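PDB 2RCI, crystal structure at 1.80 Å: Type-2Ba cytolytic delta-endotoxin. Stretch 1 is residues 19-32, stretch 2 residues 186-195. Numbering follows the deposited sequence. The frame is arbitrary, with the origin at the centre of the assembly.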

# COMPACT_ATOMS: atom_id res chain seq x y z
N GLN A 19 -7.69 -21.91 1.35
CA GLN A 19 -6.73 -22.97 0.99
C GLN A 19 -5.38 -22.42 0.54
O GLN A 19 -4.38 -23.15 0.49
CB GLN A 19 -7.33 -23.86 -0.09
CG GLN A 19 -7.45 -23.16 -1.43
CD GLN A 19 -8.41 -23.83 -2.38
OE1 GLN A 19 -8.32 -25.03 -2.62
NE2 GLN A 19 -9.32 -23.04 -2.95
N TYR A 20 -5.37 -21.12 0.22
CA TYR A 20 -4.17 -20.45 -0.24
C TYR A 20 -3.61 -19.47 0.78
O TYR A 20 -2.64 -18.79 0.47
CB TYR A 20 -4.42 -19.76 -1.59
CG TYR A 20 -4.67 -20.76 -2.70
CD1 TYR A 20 -3.69 -21.69 -3.03
CD2 TYR A 20 -5.88 -20.79 -3.39
CE1 TYR A 20 -3.89 -22.62 -4.04
CE2 TYR A 20 -6.11 -21.73 -4.40
CZ TYR A 20 -5.10 -22.63 -4.72
OH TYR A 20 -5.28 -23.56 -5.72
N ILE A 21 -4.20 -19.42 1.98
CA ILE A 21 -3.70 -18.54 3.06
C ILE A 21 -2.21 -18.81 3.39
O ILE A 21 -1.46 -17.87 3.64
CB ILE A 21 -4.61 -18.57 4.34
CG1 ILE A 21 -5.94 -17.83 4.08
CG2 ILE A 21 -3.89 -17.94 5.53
CD1 ILE A 21 -6.96 -17.83 5.30
N ALA A 22 -1.80 -20.09 3.39
CA ALA A 22 -0.40 -20.46 3.66
C ALA A 22 0.56 -19.66 2.76
O ALA A 22 1.52 -19.07 3.23
CB ALA A 22 -0.20 -21.96 3.44
N GLN A 23 0.29 -19.69 1.45
CA GLN A 23 1.14 -19.02 0.46
C GLN A 23 1.17 -17.51 0.68
O GLN A 23 2.23 -16.86 0.61
CB GLN A 23 0.65 -19.35 -0.95
CG GLN A 23 1.45 -18.65 -2.08
CD GLN A 23 1.32 -19.38 -3.41
OE1 GLN A 23 0.38 -20.14 -3.62
NE2 GLN A 23 2.29 -19.14 -4.30
N ALA A 24 0.00 -16.94 0.93
CA ALA A 24 -0.10 -15.51 1.28
C ALA A 24 0.74 -15.13 2.51
O ALA A 24 1.42 -14.10 2.51
CB ALA A 24 -1.55 -15.12 1.48
N ILE A 25 0.71 -15.97 3.55
CA ILE A 25 1.48 -15.71 4.76
C ILE A 25 2.97 -15.75 4.44
O ILE A 25 3.72 -14.88 4.89
CB ILE A 25 1.13 -16.75 5.89
CG1 ILE A 25 -0.28 -16.52 6.42
CG2 ILE A 25 2.17 -16.69 7.05
CD1 ILE A 25 -0.88 -17.72 7.18
N ARG A 26 3.38 -16.76 3.66
CA ARG A 26 4.80 -16.95 3.32
C ARG A 26 5.32 -15.69 2.60
O ARG A 26 6.35 -15.11 2.99
CB ARG A 26 4.99 -18.18 2.42
CG ARG A 26 6.48 -18.41 2.08
CD ARG A 26 6.73 -19.62 1.24
NE ARG A 26 6.26 -19.50 -0.13
CZ ARG A 26 5.18 -20.11 -0.60
NH1 ARG A 26 4.43 -20.89 0.19
NH2 ARG A 26 4.85 -19.96 -1.87
N LEU A 27 4.57 -15.28 1.57
CA LEU A 27 4.98 -14.15 0.71
C LEU A 27 4.95 -12.80 1.44
O LEU A 27 5.82 -11.98 1.27
CB LEU A 27 4.18 -14.12 -0.59
CG LEU A 27 4.33 -15.36 -1.51
CD1 LEU A 27 3.32 -15.34 -2.68
CD2 LEU A 27 5.77 -15.54 -2.05
N THR A 28 3.94 -12.60 2.29
CA THR A 28 3.87 -11.43 3.15
C THR A 28 5.08 -11.41 4.10
O THR A 28 5.75 -10.38 4.23
CB THR A 28 2.52 -11.43 3.91
OG1 THR A 28 1.46 -11.32 2.95
CG2 THR A 28 2.43 -10.27 4.93
N ASN A 29 5.39 -12.55 4.73
CA ASN A 29 6.59 -12.66 5.57
C ASN A 29 7.87 -12.29 4.82
O ASN A 29 8.74 -11.61 5.36
CB ASN A 29 6.75 -14.08 6.15
CG ASN A 29 5.84 -14.33 7.34
OD1 ASN A 29 5.20 -13.42 7.86
ND2 ASN A 29 5.80 -15.59 7.79
N THR A 30 7.97 -12.73 3.57
CA THR A 30 9.16 -12.53 2.75
C THR A 30 9.42 -11.04 2.50
O THR A 30 10.55 -10.57 2.57
CB THR A 30 9.05 -13.32 1.43
OG1 THR A 30 8.95 -14.72 1.73
CG2 THR A 30 10.29 -13.12 0.56
N PHE A 31 8.34 -10.30 2.24
CA PHE A 31 8.45 -8.85 2.04
C PHE A 31 8.72 -7.97 3.25
O PHE A 31 9.07 -6.81 3.08
CB PHE A 31 7.31 -8.32 1.18
CG PHE A 31 7.46 -8.68 -0.25
CD1 PHE A 31 6.80 -9.79 -0.77
CD2 PHE A 31 8.34 -7.96 -1.06
CE1 PHE A 31 7.00 -10.16 -2.10
CE2 PHE A 31 8.54 -8.31 -2.37
CZ PHE A 31 7.87 -9.40 -2.91
N GLN A 32 8.60 -8.52 4.46
CA GLN A 32 9.11 -7.83 5.66
C GLN A 32 10.58 -7.42 5.48
O GLN A 32 11.01 -6.38 6.00
CB GLN A 32 8.95 -8.69 6.92
CG GLN A 32 7.51 -9.13 7.22
CD GLN A 32 6.54 -7.97 7.47
OE1 GLN A 32 6.96 -6.85 7.82
NE2 GLN A 32 5.24 -8.24 7.30
N ALA A 186 5.78 0.81 -5.06
CA ALA A 186 4.95 -0.39 -5.10
C ALA A 186 5.46 -1.35 -6.18
O ALA A 186 6.11 -0.93 -7.16
CB ALA A 186 3.49 0.00 -5.38
N LEU A 187 5.19 -2.63 -5.99
CA LEU A 187 5.40 -3.60 -7.06
C LEU A 187 4.32 -4.67 -6.96
O LEU A 187 3.81 -4.94 -5.87
CB LEU A 187 6.80 -4.22 -6.97
CG LEU A 187 7.15 -5.25 -5.86
CD1 LEU A 187 6.47 -6.59 -6.02
CD2 LEU A 187 8.66 -5.50 -5.86
N THR A 188 3.98 -5.29 -8.09
CA THR A 188 3.13 -6.47 -8.05
C THR A 188 3.96 -7.64 -8.52
O THR A 188 4.57 -7.57 -9.61
CB THR A 188 1.91 -6.33 -8.98
OG1 THR A 188 1.21 -5.12 -8.68
CG2 THR A 188 1.00 -7.50 -8.79
N VAL A 189 4.01 -8.69 -7.70
CA VAL A 189 4.66 -9.93 -8.09
C VAL A 189 3.62 -11.06 -8.11
O VAL A 189 2.82 -11.21 -7.17
CB VAL A 189 5.89 -10.26 -7.17
CG1 VAL A 189 5.44 -10.45 -5.73
CG2 VAL A 189 6.62 -11.55 -7.66
N VAL A 190 3.61 -11.84 -9.19
CA VAL A 190 2.75 -13.01 -9.24
C VAL A 190 3.62 -14.26 -9.09
O VAL A 190 4.73 -14.32 -9.64
CB VAL A 190 1.89 -13.06 -10.52
CG1 VAL A 190 0.96 -11.83 -10.58
CG2 VAL A 190 2.77 -13.13 -11.81
N GLN A 191 3.14 -15.22 -8.30
CA GLN A 191 3.81 -16.50 -8.14
C GLN A 191 2.80 -17.61 -8.42
O GLN A 191 1.61 -17.49 -8.02
CB GLN A 191 4.38 -16.66 -6.72
CG GLN A 191 5.13 -18.00 -6.46
CD GLN A 191 5.74 -18.05 -5.07
OE1 GLN A 191 5.02 -18.08 -4.07
NE2 GLN A 191 7.07 -18.07 -4.99
N ALA A 192 3.24 -18.65 -9.13
CA ALA A 192 2.39 -19.84 -9.32
C ALA A 192 1.84 -20.30 -7.96
O ALA A 192 2.55 -20.30 -6.95
CB ALA A 192 3.17 -20.99 -10.01
N LEU A 193 0.57 -20.65 -7.95
CA LEU A 193 -0.07 -21.18 -6.77
C LEU A 193 0.60 -22.48 -6.36
O LEU A 193 0.84 -23.32 -7.16
CB LEU A 193 -1.57 -21.38 -6.98
CG LEU A 193 -2.48 -20.18 -7.08
CD1 LEU A 193 -3.89 -20.54 -7.49
CD2 LEU A 193 -2.47 -19.32 -5.87
N ASP A 194 1.03 -22.53 -5.13
CA ASP A 194 0.70 -23.53 -4.14
C ASP A 194 -0.02 -24.75 -4.57
O ASP A 194 -1.16 -24.71 -4.68
CB ASP A 194 1.81 -23.86 -3.18
CG ASP A 194 2.38 -22.69 -2.49
OD1 ASP A 194 3.22 -22.08 -3.09
OD2 ASP A 194 2.10 -22.43 -1.35
N SER A 195 0.68 -25.85 -4.78
CA SER A 195 0.08 -27.18 -4.62
C SER A 195 0.16 -27.83 -3.23
O SER A 195 1.25 -28.17 -2.81
CB SER A 195 -1.29 -27.34 -5.29
OG SER A 195 -2.33 -26.69 -4.58
O HOH W 1 -3.51 -25.54 -1.71
O HOH W 2 8.16 -18.54 -2.10

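The helix that starts at I21 lies across the strand that runs through 186-192 and the loop that follows it, their N-to-C directions 136° apart. Y20, in the 3-10 turn just before the helix, and Q23, L27 and F31 recur every three or four positions, with R26 beside L27, so that one side of the helix, with the turn before it, carries the contact while I21, I25 and N29 stay exposed. On the strand the alternation of side chains does the same work: L187, V189 and Q191 point toward the helix, and V190 points away.

The polar centre is built around Q23 and Q191. Q23 has chi1 and chi2 both t, an extended chain that carries its amide to the end of the strand. A primary amide suits this buried place because its nitrogen has two hydrogens to give: NE2 of Q23 donates to OE1 of Q191 (2.9 Å) and, almost linearly, to the backbone O of A192 (2.9 Å). At the other corner of the amide, OE1 of Q23 lies 2.9 Å from the backbone N of D194. Q191 is likewise t at chi1 and chi2, and its extension brings OE1 within reach of two donors, since NH2 of R26 also bonds to OE1 of Q191 at 2.9 Å. L27, buried and m, t, brings CD2 to 3.3 Å from OE1 of Q191, an apolar methyl beside the polar centre.

R26 begins with the same t, t extension, then turns at chi3 (71°, p), and its guanidinium meets its acceptors near its own plane, where the N-H bonds point. The result is a two-pronged salt bridge: NH2 of R26 donates to OD1 of D194 (2.9 Å) and NH1 of R26 to OD2 of D194 (3.2 Å). The CA-to-CB bond of D194 points sideways, but with chi1 at 53° (p) the carboxylate comes nearer the helix. Water 2 completes the network, accepting from NE of R26 (2.9 Å) and from NE2 of Q191 (3.1 Å).

Apolar contacts flank this network. Y20, with chi1 m, turns a ring face to L193, whose CD1 is 3.7 Å from CZ of Y20; CD2 of L193 lies 4.0 Å from the Y20 ring centroid, close to the ring normal, in a CH-pi contact. The m, t rotamer of L193 places both methyls against the ring. Toward the other end of the helix, F31, also m at chi1, extends its ring until CZ lies 3.9 Å from CG1 of V189 and 4.4 Å from CD1 of L187. F31, V189 and L187 are buried, and their side chains, pure hydrocarbon, bring no polar group that would need a partner.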